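Local coordinates for flavin-dependent thymidylate synthase (Thermus thermophilus, PDB 6J61), which probably catalyses the reductive methylation of dUMP to dTMP with methylenetetrahydrofolate as methyl donor and NADPH and reduced FAD as reductants, at residues A[90-93]-A[94-97]; A[75-78]-A[79-83]. All coordinates share one frame; numbering follows the deposited sequence.

Following the chain from the N terminus, contact 2 comes first. Residues 75-80 lie on helix 74-80, which follows strand 65-73, and the chain leaves it through a type I turn from Trp80 to His83. It then passes through strand 87-90, and contact 1 bends it at 90-97, in the loop that leads on to helix 132-148. Both are local, one along a helix end and one round a loop turn. They follow in series, so neither nests in nor crosses the other. The centres of contact 1 and contact 2 are about 17 Å apart. They meet where Glu90 OE1 lies 3.4 Å from Phe81 CE2, bringing the residue after the helix against strand 87-90. Both also touch the second subunit, and each supplies part of a flavin and phosphate site shared between chains.

Contact 1: residues A[90-93]-A[94-97]; sequences EISG and RYSI. With FAD (flavin-adenine dinucleotide), chain J; PO4 (phosphate ion), chain G.
The turn after strand 87-90 lines a flavin pocket and a predicted dUMP site shared between subunits, and Ser92 and Arg94 meet at its centre. Ser92 OG accepts a hydrogen bond from Arg94 N, although the position of that nitrogen is less certain. The same OG gives its proton to O3 of a phosphate ion, at 2.8 Å. With chi1 at 166°, OG stands opposite its own backbone N, and this torsion points it to the phosphate and to the edge of the Tyr95 ring. There it lies in plane, 3.4 Å from CD1. Ser92 O draws two weak bonds, from Tyr95 N and Ser96 N, which close the turn. Gly93 N adds a bond of 3.0 Å to phosphate O1. Residues 90-92 are the end of the predicted ThyX motif, and here the Glu90 backbone pairs with the pyrimidine edge of the flavin. Glu90 N donates almost straight to FAD O2 (2.8 Å, 174°), and FAD N3 returns a bond of 2.8 Å to Glu90 O. This pair of bonds is likely to fix the pyrimidine end of the flavin against the strand. Arg94 lays its CG 3.2 Å from phosphate O4, then bends at chi3 (64°). Its guanidinium leaves the ion for a salt bridge with Glu154 and a bond to Glu188 O of the second subunit. Glu90 OE2 is hydrogen-bonded to Thr166 OG1.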
ATOM      1  N   GLU A  90      17.444   1.500   5.977  1.00 34.56           N
ATOM      2  CA  GLU A  90      18.282   1.092   7.085  1.00 37.49           C
ATOM      3  C   GLU A  90      19.738   0.824   6.717  1.00 39.60           C
ATOM      4  O   GLU A  90      20.049   0.478   5.578  1.00 37.78           O
ATOM      5  CB  GLU A  90      17.652  -0.153   7.724  1.00 38.31           C
ATOM      6  CG  GLU A  90      18.521  -0.899   8.718  1.00 43.92           C
ATOM      7  CD  GLU A  90      17.743  -1.943   9.507  1.00 47.20           C
ATOM      8  OE1 GLU A  90      16.972  -2.709   8.888  1.00 48.28           O
ATOM      9  OE2 GLU A  90      17.905  -1.999  10.747  1.00 48.63           O
ATOM     10  N   ILE A  91      20.618   1.005   7.697  1.00 41.89           N
ATOM     11  CA  ILE A  91      22.042   0.745   7.545  1.00 45.31           C
ATOM     12  C   ILE A  91      22.200  -0.759   7.324  1.00 48.28           C
ATOM     13  O   ILE A  91      21.926  -1.548   8.225  1.00 48.89           O
ATOM     14  CB  ILE A  91      22.813   1.167   8.831  1.00 44.87           C
ATOM     15  CG1 ILE A  91      23.183   2.646   8.742  1.00 45.73           C
ATOM     16  CG2 ILE A  91      24.054   0.316   9.030  1.00 44.33           C
ATOM     17  CD1 ILE A  91      24.024   3.136   9.885  1.00 46.11           C
ATOM     18  N   SER A  92      22.644  -1.156   6.133  1.00 52.15           N
ATOM     19  CA  SER A  92      22.809  -2.578   5.818  1.00 55.94           C
ATOM     20  C   SER A  92      24.020  -3.276   6.431  1.00 57.98           C
ATOM     21  O   SER A  92      25.165  -2.872   6.217  1.00 57.37           O
ATOM     22  CB  SER A  92      22.865  -2.793   4.306  1.00 56.80           C
ATOM     23  OG  SER A  92      23.341  -4.103   4.022  1.00 56.76           O
ATOM     24  N   GLY A  93      23.755  -4.345   7.174  1.00 60.57           N
ATOM     25  CA  GLY A  93      24.835  -5.096   7.782  1.00 64.42           C
ATOM     26  C   GLY A  93      25.602  -5.869   6.724  1.00 67.61           C
ATOM     27  O   GLY A  93      26.507  -6.641   7.039  1.00 68.32           O
ATOM     28  N   ARG A  94      25.242  -5.664   5.459  1.00 70.03           N
ATOM     29  CA  ARG A  94      25.907  -6.354   4.359  1.00 72.70           C
ATOM     30  C   ARG A  94      27.158  -5.628   3.882  1.00 74.58           C
ATOM     31  O   ARG A  94      28.195  -6.256   3.653  1.00 74.65           O
ATOM     32  CB  ARG A  94      24.952  -6.517   3.177  1.00 72.44           C
ATOM     33  CG  ARG A  94      23.754  -7.392   3.455  1.00 72.78           C
ATOM     34  CD  ARG A  94      23.037  -7.699   2.161  1.00 73.56           C
ATOM     35  NE  ARG A  94      23.870  -8.488   1.258  1.00 74.82           N
ATOM     36  CZ  ARG A  94      23.611  -8.669  -0.034  1.00 75.22           C
ATOM     37  NH1 ARG A  94      22.539  -8.113  -0.586  1.00 75.20           N
ATOM     38  NH2 ARG A  94      24.423  -9.410  -0.777  1.00 74.65           N
ATOM     39  N   TYR A  95      27.051  -4.308   3.731  1.00 77.22           N
ATOM     40  CA  TYR A  95      28.161  -3.471   3.268  1.00 79.45           C
ATOM     41  C   TYR A  95      28.979  -2.905   4.431  1.00 79.65           C
ATOM     42  O   TYR A  95      30.196  -3.101   4.510  1.00 78.70           O
ATOM     43  CB  TYR A  95      27.630  -2.306   2.429  1.00 81.54           C
ATOM     44  CG  TYR A  95      26.718  -2.717   1.295  1.00 85.50           C
ATOM     45  CD1 TYR A  95      25.454  -3.260   1.548  1.00 87.04           C
ATOM     46  CD2 TYR A  95      27.113  -2.556  -0.034  1.00 86.92           C
ATOM     47  CE1 TYR A  95      24.603  -3.632   0.501  1.00 88.48           C
ATOM     48  CE2 TYR A  95      26.272  -2.926  -1.088  1.00 88.06           C
ATOM     49  CZ  TYR A  95      25.019  -3.462  -0.815  1.00 88.98           C
ATOM     50  OH  TYR A  95      24.183  -3.821  -1.854  1.00 89.46           O
ATOM     51  N   SER A  96      28.292  -2.203   5.327  1.00 79.50           N
ATOM     52  CA  SER A  96      28.918  -1.581   6.489  1.00 78.59           C
ATOM     53  C   SER A  96      29.274  -2.552   7.622  1.00 78.11           C
ATOM     54  O   SER A  96      28.645  -3.601   7.796  1.00 76.90           O
ATOM     55  CB  SER A  96      27.999  -0.481   7.042  1.00 77.35           C
ATOM     56  OG  SER A  96      27.729   0.507   6.063  1.00 75.96           O
ATOM     57  N   ILE A  97      30.309  -2.193   8.376  1.00 77.64           N
ATOM     58  CA  ILE A  97      30.731  -2.984   9.523  1.00 76.95           C
ATOM     59  C   ILE A  97      29.835  -2.481  10.658  1.00 75.66           C
ATOM     60  O   ILE A  97      29.581  -1.276  10.763  1.00 75.16           O
ATOM     61  CB  ILE A  97      32.224  -2.731   9.881  1.00 77.58           C
ATOM     62  CG1 ILE A  97      33.127  -3.247   8.761  1.00 77.29           C
ATOM     63  CG2 ILE A  97      32.581  -3.430  11.196  1.00 76.58           C
ATOM     64  CD1 ILE A  97      34.605  -3.108   9.064  1.00 77.77           C
TER
HETATM   65  PA  FAD J 301       7.771  -3.645  -2.140  1.00 57.26           P
HETATM   66  O1A FAD J 301       8.010  -3.352  -0.709  1.00 57.68           O
HETATM   67  O2A FAD J 301       6.863  -4.971  -2.264  1.00 58.99           O
HETATM   68  O5B FAD J 301       7.021  -2.386  -2.803  1.00 57.36           O
HETATM   69  C5B FAD J 301       6.765  -2.654  -4.183  1.00 57.98           C
HETATM   70  C4B FAD J 301       6.252  -1.369  -4.834  1.00 59.29           C
HETATM   71  O4B FAD J 301       4.940  -1.048  -4.312  1.00 61.25           O
HETATM   72  C3B FAD J 301       7.150  -0.172  -4.517  1.00 59.78           C
HETATM   73  O3B FAD J 301       8.219  -0.042  -5.446  1.00 61.29           O
HETATM   74  C2B FAD J 301       6.165   0.999  -4.552  1.00 60.87           C
HETATM   75  O2B FAD J 301       5.980   1.469  -5.898  1.00 58.81           O
HETATM   76  C1B FAD J 301       4.879   0.376  -3.945  1.00 60.87           C
HETATM   77  N9A FAD J 301       4.816   0.542  -2.460  1.00 61.65           N
HETATM   78  C8A FAD J 301       4.735  -0.459  -1.512  1.00 60.31           C
HETATM   79  N7A FAD J 301       4.692   0.044  -0.311  1.00 60.01           N
HETATM   80  C5A FAD J 301       4.739   1.399  -0.391  1.00 62.02           C
HETATM   81  C6A FAD J 301       4.724   2.476   0.552  1.00 61.28           C
HETATM   82  N6A FAD J 301       4.647   2.227   1.907  1.00 62.07           N
HETATM   83  N1A FAD J 301       4.786   3.745   0.094  1.00 62.14           N
HETATM   84  C2A FAD J 301       4.862   4.021  -1.217  1.00 62.21           C
HETATM   85  N3A FAD J 301       4.879   3.048  -2.135  1.00 62.63           N
HETATM   86  C4A FAD J 301       4.820   1.741  -1.774  1.00 62.02           C
HETATM   87  N1  FAD J 301      17.160  -1.105   1.858  1.00 64.04           N
HETATM   88  C2  FAD J 301      17.676  -0.504   2.937  1.00 63.85           C
HETATM   89  O2  FAD J 301      16.919  -0.210   3.846  1.00 61.44           O
HETATM   90  N3  FAD J 301      19.000  -0.206   3.061  1.00 65.56           N
HETATM   91  C4  FAD J 301      19.911  -0.508   2.062  1.00 65.47           C
HETATM   92  O4  FAD J 301      21.093  -0.236   2.182  1.00 66.52           O
HETATM   93  C4X FAD J 301      19.386  -1.176   0.827  1.00 64.50           C
HETATM   94  N5  FAD J 301      20.155  -1.509  -0.203  1.00 66.05           N
HETATM   95  C5X FAD J 301      19.653  -2.118  -1.322  1.00 66.72           C
HETATM   96  C6  FAD J 301      20.529  -2.454  -2.421  1.00 67.23           C
HETATM   97  C7  FAD J 301      20.027  -3.075  -3.569  1.00 67.03           C
HETATM   98  C7M FAD J 301      20.986  -3.402  -4.700  1.00 64.52           C
HETATM   99  C8  FAD J 301      18.625  -3.392  -3.668  1.00 66.45           C
HETATM  100  C8M FAD J 301      18.054  -4.066  -4.904  1.00 64.78           C
HETATM  101  C9  FAD J 301      17.753  -3.076  -2.609  1.00 65.32           C
HETATM  102  C9A FAD J 301      18.236  -2.433  -1.419  1.00 65.25           C
HETATM  103  N10 FAD J 301      17.374  -2.088  -0.323  1.00 64.49           N
HETATM  104  C10 FAD J 301      17.917  -1.462   0.796  1.00 64.31           C
HETATM  105  C1' FAD J 301      15.921  -2.370  -0.317  1.00 62.85           C
HETATM  106  C2' FAD J 301      15.090  -1.541  -1.326  1.00 62.57           C
HETATM  107  O2' FAD J 301      15.292  -0.128  -1.155  1.00 60.16           O
HETATM  108  C3' FAD J 301      13.595  -1.919  -1.166  1.00 61.10           C
HETATM  109  O3' FAD J 301      13.145  -1.640   0.176  1.00 63.07           O
HETATM  110  C4' FAD J 301      13.366  -3.419  -1.465  1.00 59.43           C
HETATM  111  O4' FAD J 301      14.180  -3.856  -2.564  1.00 59.17           O
HETATM  112  C5' FAD J 301      11.908  -3.649  -1.800  1.00 59.25           C
HETATM  113  O5' FAD J 301      11.661  -3.103  -3.093  1.00 59.66           O
HETATM  114  P   FAD J 301      10.127  -2.640  -3.158  1.00 59.10           P
HETATM  115  O1P FAD J 301       9.885  -1.569  -2.148  1.00 56.23           O
HETATM  116  O2P FAD J 301       9.838  -2.099  -4.646  1.00 57.93           O
HETATM  117  O3P FAD J 301       9.191  -3.974  -2.885  1.00 60.98           O
HETATM  118  P   PO4 G 303      20.534  -6.207   5.624  1.00 98.68           P
HETATM  119  O1  PO4 G 303      21.032  -5.674   6.924  1.00 98.09           O
HETATM  120  O2  PO4 G 303      19.064  -6.403   5.701  1.00 98.26           O
HETATM  121  O3  PO4 G 303      20.849  -5.244   4.536  1.00 98.00           O
HETATM  122  O4  PO4 G 303      21.188  -7.506   5.336  1.00 98.12           O

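Contact 2: residues A[75-78]-A[79-83]; sequences FVAR and QWFRH. With FAD (flavin-adenine dinucleotide), chain N; PO4 (phosphate ion), chain L.
Phe81 folds back over Ala77, one helical turn earlier, and this is the tight side of the contact. Phe81 N donates to Ala77 O at 2.8 Å. That same oxygen sits over one face of the Phe81 ring, 3.0 Å above its plane and offset toward the rim. The ring also reaches back to the Ala77 methyl, with CZ 4.1 Å from CB. Beyond them it packs on Val88 of strand 87-90 and meets Phe168 edge-to-face. With the Phe81 ring cut back to an alanine, the Ala77 methyl and Phe168 would probably lose their aromatic partner and a gap would open beside strand 87-90. Trp80 N bonds to Val76 O at 3.0 Å, and Val76 CG1 approaches the edge of the indole. The other side is polar and partly exposed, and its side chains reach out to ions. Gln79 CG passes 3.3 Å from Phe75 O, and NE2 donates to a phosphate ion, 2.8 Å from O1. Arg82 bends at chi2 (-66°) and brings its guanidinium edge to the phosphate, where NH2 donates a hydrogen bond to O3 at 3.0 Å. Arg78 O lies over one guanidinium face and FAD O2 over the opposite one. Arg78 and Arg82 both form salt bridges with Glu90 of the second subunit. The turn after the helix, with Arg82 and His83, opens the predicted ThyX motif and lines the FAD pocket, next to the predicted dUMP site.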
ATOM      1  N   PHE A  75      15.484  -5.762  17.600  1.00 37.32           N
ATOM      2  CA  PHE A  75      14.176  -6.308  17.966  1.00 37.91           C
ATOM      3  C   PHE A  75      13.086  -5.228  18.035  1.00 38.55           C
ATOM      4  O   PHE A  75      11.901  -5.517  17.894  1.00 38.59           O
ATOM      5  CB  PHE A  75      14.238  -7.122  19.278  1.00 36.77           C
ATOM      6  CG  PHE A  75      14.311  -6.290  20.523  1.00 37.28           C
ATOM      7  CD1 PHE A  75      15.484  -5.633  20.876  1.00 35.57           C
ATOM      8  CD2 PHE A  75      13.201  -6.173  21.351  1.00 37.08           C
ATOM      9  CE1 PHE A  75      15.551  -4.873  22.035  1.00 39.08           C
ATOM     10  CE2 PHE A  75      13.257  -5.415  22.513  1.00 39.24           C
ATOM     11  CZ  PHE A  75      14.435  -4.761  22.859  1.00 38.39           C
ATOM     12  N   VAL A  76      13.481  -3.981  18.243  1.00 38.55           N
ATOM     13  CA  VAL A  76      12.494  -2.919  18.252  1.00 39.11           C
ATOM     14  C   VAL A  76      12.232  -2.542  16.789  1.00 38.28           C
ATOM     15  O   VAL A  76      11.090  -2.267  16.394  1.00 39.65           O
ATOM     16  CB  VAL A  76      12.994  -1.697  19.036  1.00 38.77           C
ATOM     17  CG1 VAL A  76      12.104  -0.493  18.774  1.00 40.54           C
ATOM     18  CG2 VAL A  76      12.980  -2.015  20.513  1.00 39.47           C
ATOM     19  N   ALA A  77      13.290  -2.562  15.986  1.00 35.27           N
ATOM     20  CA  ALA A  77      13.188  -2.228  14.570  1.00 34.08           C
ATOM     21  C   ALA A  77      12.225  -3.144  13.826  1.00 34.62           C
ATOM     22  O   ALA A  77      11.486  -2.691  12.954  1.00 34.72           O
ATOM     23  CB  ALA A  77      14.557  -2.286  13.920  1.00 31.43           C
ATOM     24  N   ARG A  78      12.235  -4.427  14.170  1.00 35.51           N
ATOM     25  CA  ARG A  78      11.367  -5.399  13.524  1.00 36.93           C
ATOM     26  C   ARG A  78       9.873  -5.180  13.768  1.00 37.61           C
ATOM     27  O   ARG A  78       9.052  -5.456  12.884  1.00 37.82           O
ATOM     28  CB  ARG A  78      11.774  -6.821  13.934  1.00 38.06           C
ATOM     29  CG  ARG A  78      13.015  -7.294  13.198  1.00 43.77           C
ATOM     30  CD  ARG A  78      13.572  -8.592  13.744  1.00 47.45           C
ATOM     31  NE  ARG A  78      12.713  -9.746  13.503  1.00 51.44           N
ATOM     32  CZ  ARG A  78      12.134 -10.464  14.464  1.00 50.35           C
ATOM     33  NH1 ARG A  78      12.315 -10.143  15.739  1.00 47.61           N
ATOM     34  NH2 ARG A  78      11.389 -11.515  14.149  1.00 50.26           N
ATOM     35  N   GLN A  79       9.516  -4.692  14.957  1.00 36.08           N
ATOM     36  CA  GLN A  79       8.117  -4.430  15.274  1.00 36.20           C
ATOM     37  C   GLN A  79       7.743  -3.148  14.563  1.00 35.15           C
ATOM     38  O   GLN A  79       6.633  -2.976  14.067  1.00 35.72           O
ATOM     39  CB  GLN A  79       7.935  -4.236  16.774  1.00 37.29           C
ATOM     40  CG  GLN A  79       8.662  -5.276  17.584  1.00 39.33           C
ATOM     41  CD  GLN A  79       8.300  -5.218  19.042  1.00 39.81           C
ATOM     42  OE1 GLN A  79       8.282  -4.145  19.640  1.00 42.70           O
ATOM     43  NE2 GLN A  79       8.015  -6.378  19.632  1.00 39.59           N
ATOM     44  N   TRP A  80       8.697  -2.242  14.522  1.00 33.28           N
ATOM     45  CA  TRP A  80       8.479  -0.982  13.871  1.00 33.72           C
ATOM     46  C   TRP A  80       8.236  -1.201  12.378  1.00 34.84           C
ATOM     47  O   TRP A  80       7.373  -0.551  11.779  1.00 35.94           O
ATOM     48  CB  TRP A  80       9.703  -0.091  14.069  1.00 32.83           C
ATOM     49  CG  TRP A  80       9.442   1.371  13.897  1.00 30.75           C
ATOM     50  CD1 TRP A  80       8.731   1.976  12.894  1.00 32.20           C
ATOM     51  CD2 TRP A  80       9.931   2.421  14.731  1.00 29.43           C
ATOM     52  NE1 TRP A  80       8.751   3.346  13.056  1.00 32.35           N
ATOM     53  CE2 TRP A  80       9.482   3.644  14.177  1.00 30.95           C
ATOM     54  CE3 TRP A  80      10.711   2.451  15.889  1.00 25.94           C
ATOM     55  CZ2 TRP A  80       9.788   4.878  14.748  1.00 30.16           C
ATOM     56  CZ3 TRP A  80      11.018   3.682  16.452  1.00 28.71           C
ATOM     57  CH2 TRP A  80      10.558   4.877  15.883  1.00 27.27           C
ATOM     58  N   PHE A  81       8.987  -2.119  11.777  1.00 35.54           N
ATOM     59  CA  PHE A  81       8.863  -2.361  10.344  1.00 36.99           C
ATOM     60  C   PHE A  81       7.616  -3.132   9.926  1.00 37.05           C
ATOM     61  O   PHE A  81       7.339  -3.256   8.735  1.00 35.41           O
ATOM     62  CB  PHE A  81      10.128  -3.049   9.802  1.00 37.02           C
ATOM     63  CG  PHE A  81      11.379  -2.216   9.928  1.00 37.19           C
ATOM     64  CD1 PHE A  81      11.333  -0.923  10.455  1.00 39.05           C
ATOM     65  CD2 PHE A  81      12.615  -2.733   9.547  1.00 37.26           C
ATOM     66  CE1 PHE A  81      12.504  -0.160  10.605  1.00 38.38           C
ATOM     67  CE2 PHE A  81      13.789  -1.977   9.694  1.00 37.50           C
ATOM     68  CZ  PHE A  81      13.729  -0.692  10.223  1.00 36.36           C
ATOM     69  N   ARG A  82       6.866  -3.636  10.903  1.00 38.75           N
ATOM     70  CA  ARG A  82       5.627  -4.363  10.624  1.00 40.16           C
ATOM     71  C   ARG A  82       4.634  -3.413   9.970  1.00 38.61           C
ATOM     72  O   ARG A  82       3.647  -3.846   9.384  1.00 41.05           O
ATOM     73  CB  ARG A  82       5.010  -4.913  11.916  1.00 43.07           C
ATOM     74  CG  ARG A  82       5.743  -6.099  12.521  1.00 48.45           C
ATOM     75  CD  ARG A  82       5.652  -7.325  11.624  1.00 53.71           C
ATOM     76  NE  ARG A  82       6.573  -8.389  12.029  1.00 56.16           N
ATOM     77  CZ  ARG A  82       6.593  -8.941  13.237  1.00 56.55           C
ATOM     78  NH1 ARG A  82       5.740  -8.534  14.170  1.00 56.60           N
ATOM     79  NH2 ARG A  82       7.474  -9.894  13.512  1.00 56.17           N
ATOM     80  N   HIS A  83       4.904  -2.118  10.102  1.00 37.03           N
ATOM     81  CA  HIS A  83       4.076  -1.061   9.537  1.00 35.67           C
ATOM     82  C   HIS A  83       4.568  -0.811   8.122  1.00 36.35           C
ATOM     83  O   HIS A  83       5.618  -0.196   7.899  1.00 36.56           O
ATOM     84  CB  HIS A  83       4.189   0.203  10.390  1.00 35.02           C
ATOM     85  CG  HIS A  83       3.701   0.018  11.793  1.00 36.27           C
ATOM     86  ND1 HIS A  83       2.428   0.364  12.192  1.00 35.16           N
ATOM     87  CD2 HIS A  83       4.298  -0.529  12.880  1.00 35.74           C
ATOM     88  CE1 HIS A  83       2.261   0.038  13.461  1.00 35.07           C
ATOM     89  NE2 HIS A  83       3.379  -0.507  13.902  1.00 37.14           N
TER
HETATM   90  PA  FAD N 301       0.510  -0.727   8.576  1.00 68.91           P
HETATM   91  O1A FAD N 301       1.491  -1.780   8.217  1.00 67.75           O
HETATM   92  O2A FAD N 301       1.235   0.718   8.536  1.00 67.78           O
HETATM   93  O5B FAD N 301      -0.682  -0.757   7.502  1.00 67.08           O
HETATM   94  C5B FAD N 301      -1.733   0.116   7.923  1.00 64.08           C
HETATM   95  C4B FAD N 301      -2.971  -0.254   7.117  1.00 63.46           C
HETATM   96  O4B FAD N 301      -2.697  -0.055   5.712  1.00 64.98           O
HETATM   97  C3B FAD N 301      -3.308  -1.727   7.283  1.00 62.68           C
HETATM   98  O3B FAD N 301      -4.150  -1.994   8.404  1.00 61.09           O
HETATM   99  C2B FAD N 301      -3.953  -2.094   5.954  1.00 62.93           C
HETATM  100  O2B FAD N 301      -5.362  -1.833   6.000  1.00 64.13           O
HETATM  101  C1B FAD N 301      -3.204  -1.197   4.932  1.00 64.38           C
HETATM  102  N9A FAD N 301      -2.082  -1.897   4.232  1.00 65.76           N
HETATM  103  C8A FAD N 301      -0.775  -1.477   4.171  1.00 66.32           C
HETATM  104  N7A FAD N 301      -0.049  -2.311   3.478  1.00 66.46           N
HETATM  105  C5A FAD N 301      -0.825  -3.325   3.040  1.00 66.28           C
HETATM  106  C6A FAD N 301      -0.604  -4.500   2.259  1.00 66.30           C
HETATM  107  N6A FAD N 301       0.655  -4.791   1.771  1.00 66.07           N
HETATM  108  N1A FAD N 301      -1.648  -5.321   2.004  1.00 65.60           N
HETATM  109  C2A FAD N 301      -2.879  -5.055   2.470  1.00 66.21           C
HETATM  110  N3A FAD N 301      -3.132  -3.963   3.209  1.00 65.71           N
HETATM  111  C4A FAD N 301      -2.151  -3.083   3.516  1.00 66.07           C
HETATM  112  N1  FAD N 301       2.361  -9.716  14.070  1.00 91.60           N
HETATM  113  C2  FAD N 301       2.872 -10.944  13.883  1.00 90.70           C
HETATM  114  O2  FAD N 301       3.473 -11.168  12.846  1.00 88.13           O
HETATM  115  N3  FAD N 301       2.751 -11.945  14.789  1.00 92.28           N
HETATM  116  C4  FAD N 301       2.082 -11.772  15.986  1.00 92.83           C
HETATM  117  O4  FAD N 301       1.981 -12.686  16.790  1.00 93.48           O
HETATM  118  C4X FAD N 301       1.483 -10.423  16.255  1.00 92.32           C
HETATM  119  N5  FAD N 301       0.810 -10.134  17.369  1.00 92.73           N
HETATM  120  C5X FAD N 301       0.271  -8.901  17.590  1.00 93.15           C
HETATM  121  C6  FAD N 301      -0.453  -8.643  18.806  1.00 93.54           C
HETATM  122  C7  FAD N 301      -1.011  -7.389  19.044  1.00 93.77           C
HETATM  123  C7M FAD N 301      -1.767  -7.164  20.340  1.00 93.87           C
HETATM  124  C8  FAD N 301      -0.870  -6.334  18.077  1.00 93.23           C
HETATM  125  C8M FAD N 301      -1.471  -4.965  18.319  1.00 92.64           C
HETATM  126  C9  FAD N 301      -0.168  -6.556  16.880  1.00 92.76           C
HETATM  127  C9A FAD N 301       0.418  -7.837  16.603  1.00 92.52           C
HETATM  128  N10 FAD N 301       1.137  -8.103  15.389  1.00 91.44           N
HETATM  129  C10 FAD N 301       1.675  -9.381  15.190  1.00 91.90           C
HETATM  130  C1' FAD N 301       1.334  -7.071  14.339  1.00 88.61           C
HETATM  131  C2' FAD N 301       0.089  -6.844  13.443  1.00 86.15           C
HETATM  132  O2' FAD N 301      -0.353  -8.073  12.859  1.00 85.57           O
HETATM  133  C3' FAD N 301       0.422  -5.819  12.330  1.00 84.57           C
HETATM  134  O3' FAD N 301       1.400  -6.374  11.432  1.00 83.80           O
HETATM  135  C4' FAD N 301       0.963  -4.484  12.934  1.00 82.81           C
HETATM  136  O4' FAD N 301       0.204  -4.109  14.100  1.00 83.31           O
HETATM  137  C5' FAD N 301       0.872  -3.362  11.901  1.00 79.85           C
HETATM  138  O5' FAD N 301      -0.488  -2.937  11.828  1.00 76.43           O
HETATM  139  P   FAD N 301      -0.809  -2.419  10.336  1.00 74.20           P
HETATM  140  O1P FAD N 301      -0.385  -3.436   9.331  1.00 74.06           O
HETATM  141  O2P FAD N 301      -2.389  -2.178  10.249  1.00 74.21           O
HETATM  142  O3P FAD N 301      -0.032  -0.973  10.113  1.00 72.34           O
HETATM  143  P   PO4 L 303       7.964  -9.761  17.895  1.00 52.77           P
HETATM  144  O1  PO4 L 303       8.917  -8.761  18.443  1.00 53.61           O
HETATM  145  O2  PO4 L 303       8.544 -11.121  18.035  1.00 52.11           O
HETATM  146  O3  PO4 L 303       7.717  -9.474  16.461  1.00 54.98           O
HETATM  147  O4  PO4 L 303       6.680  -9.684  18.640  1.00 52.25           O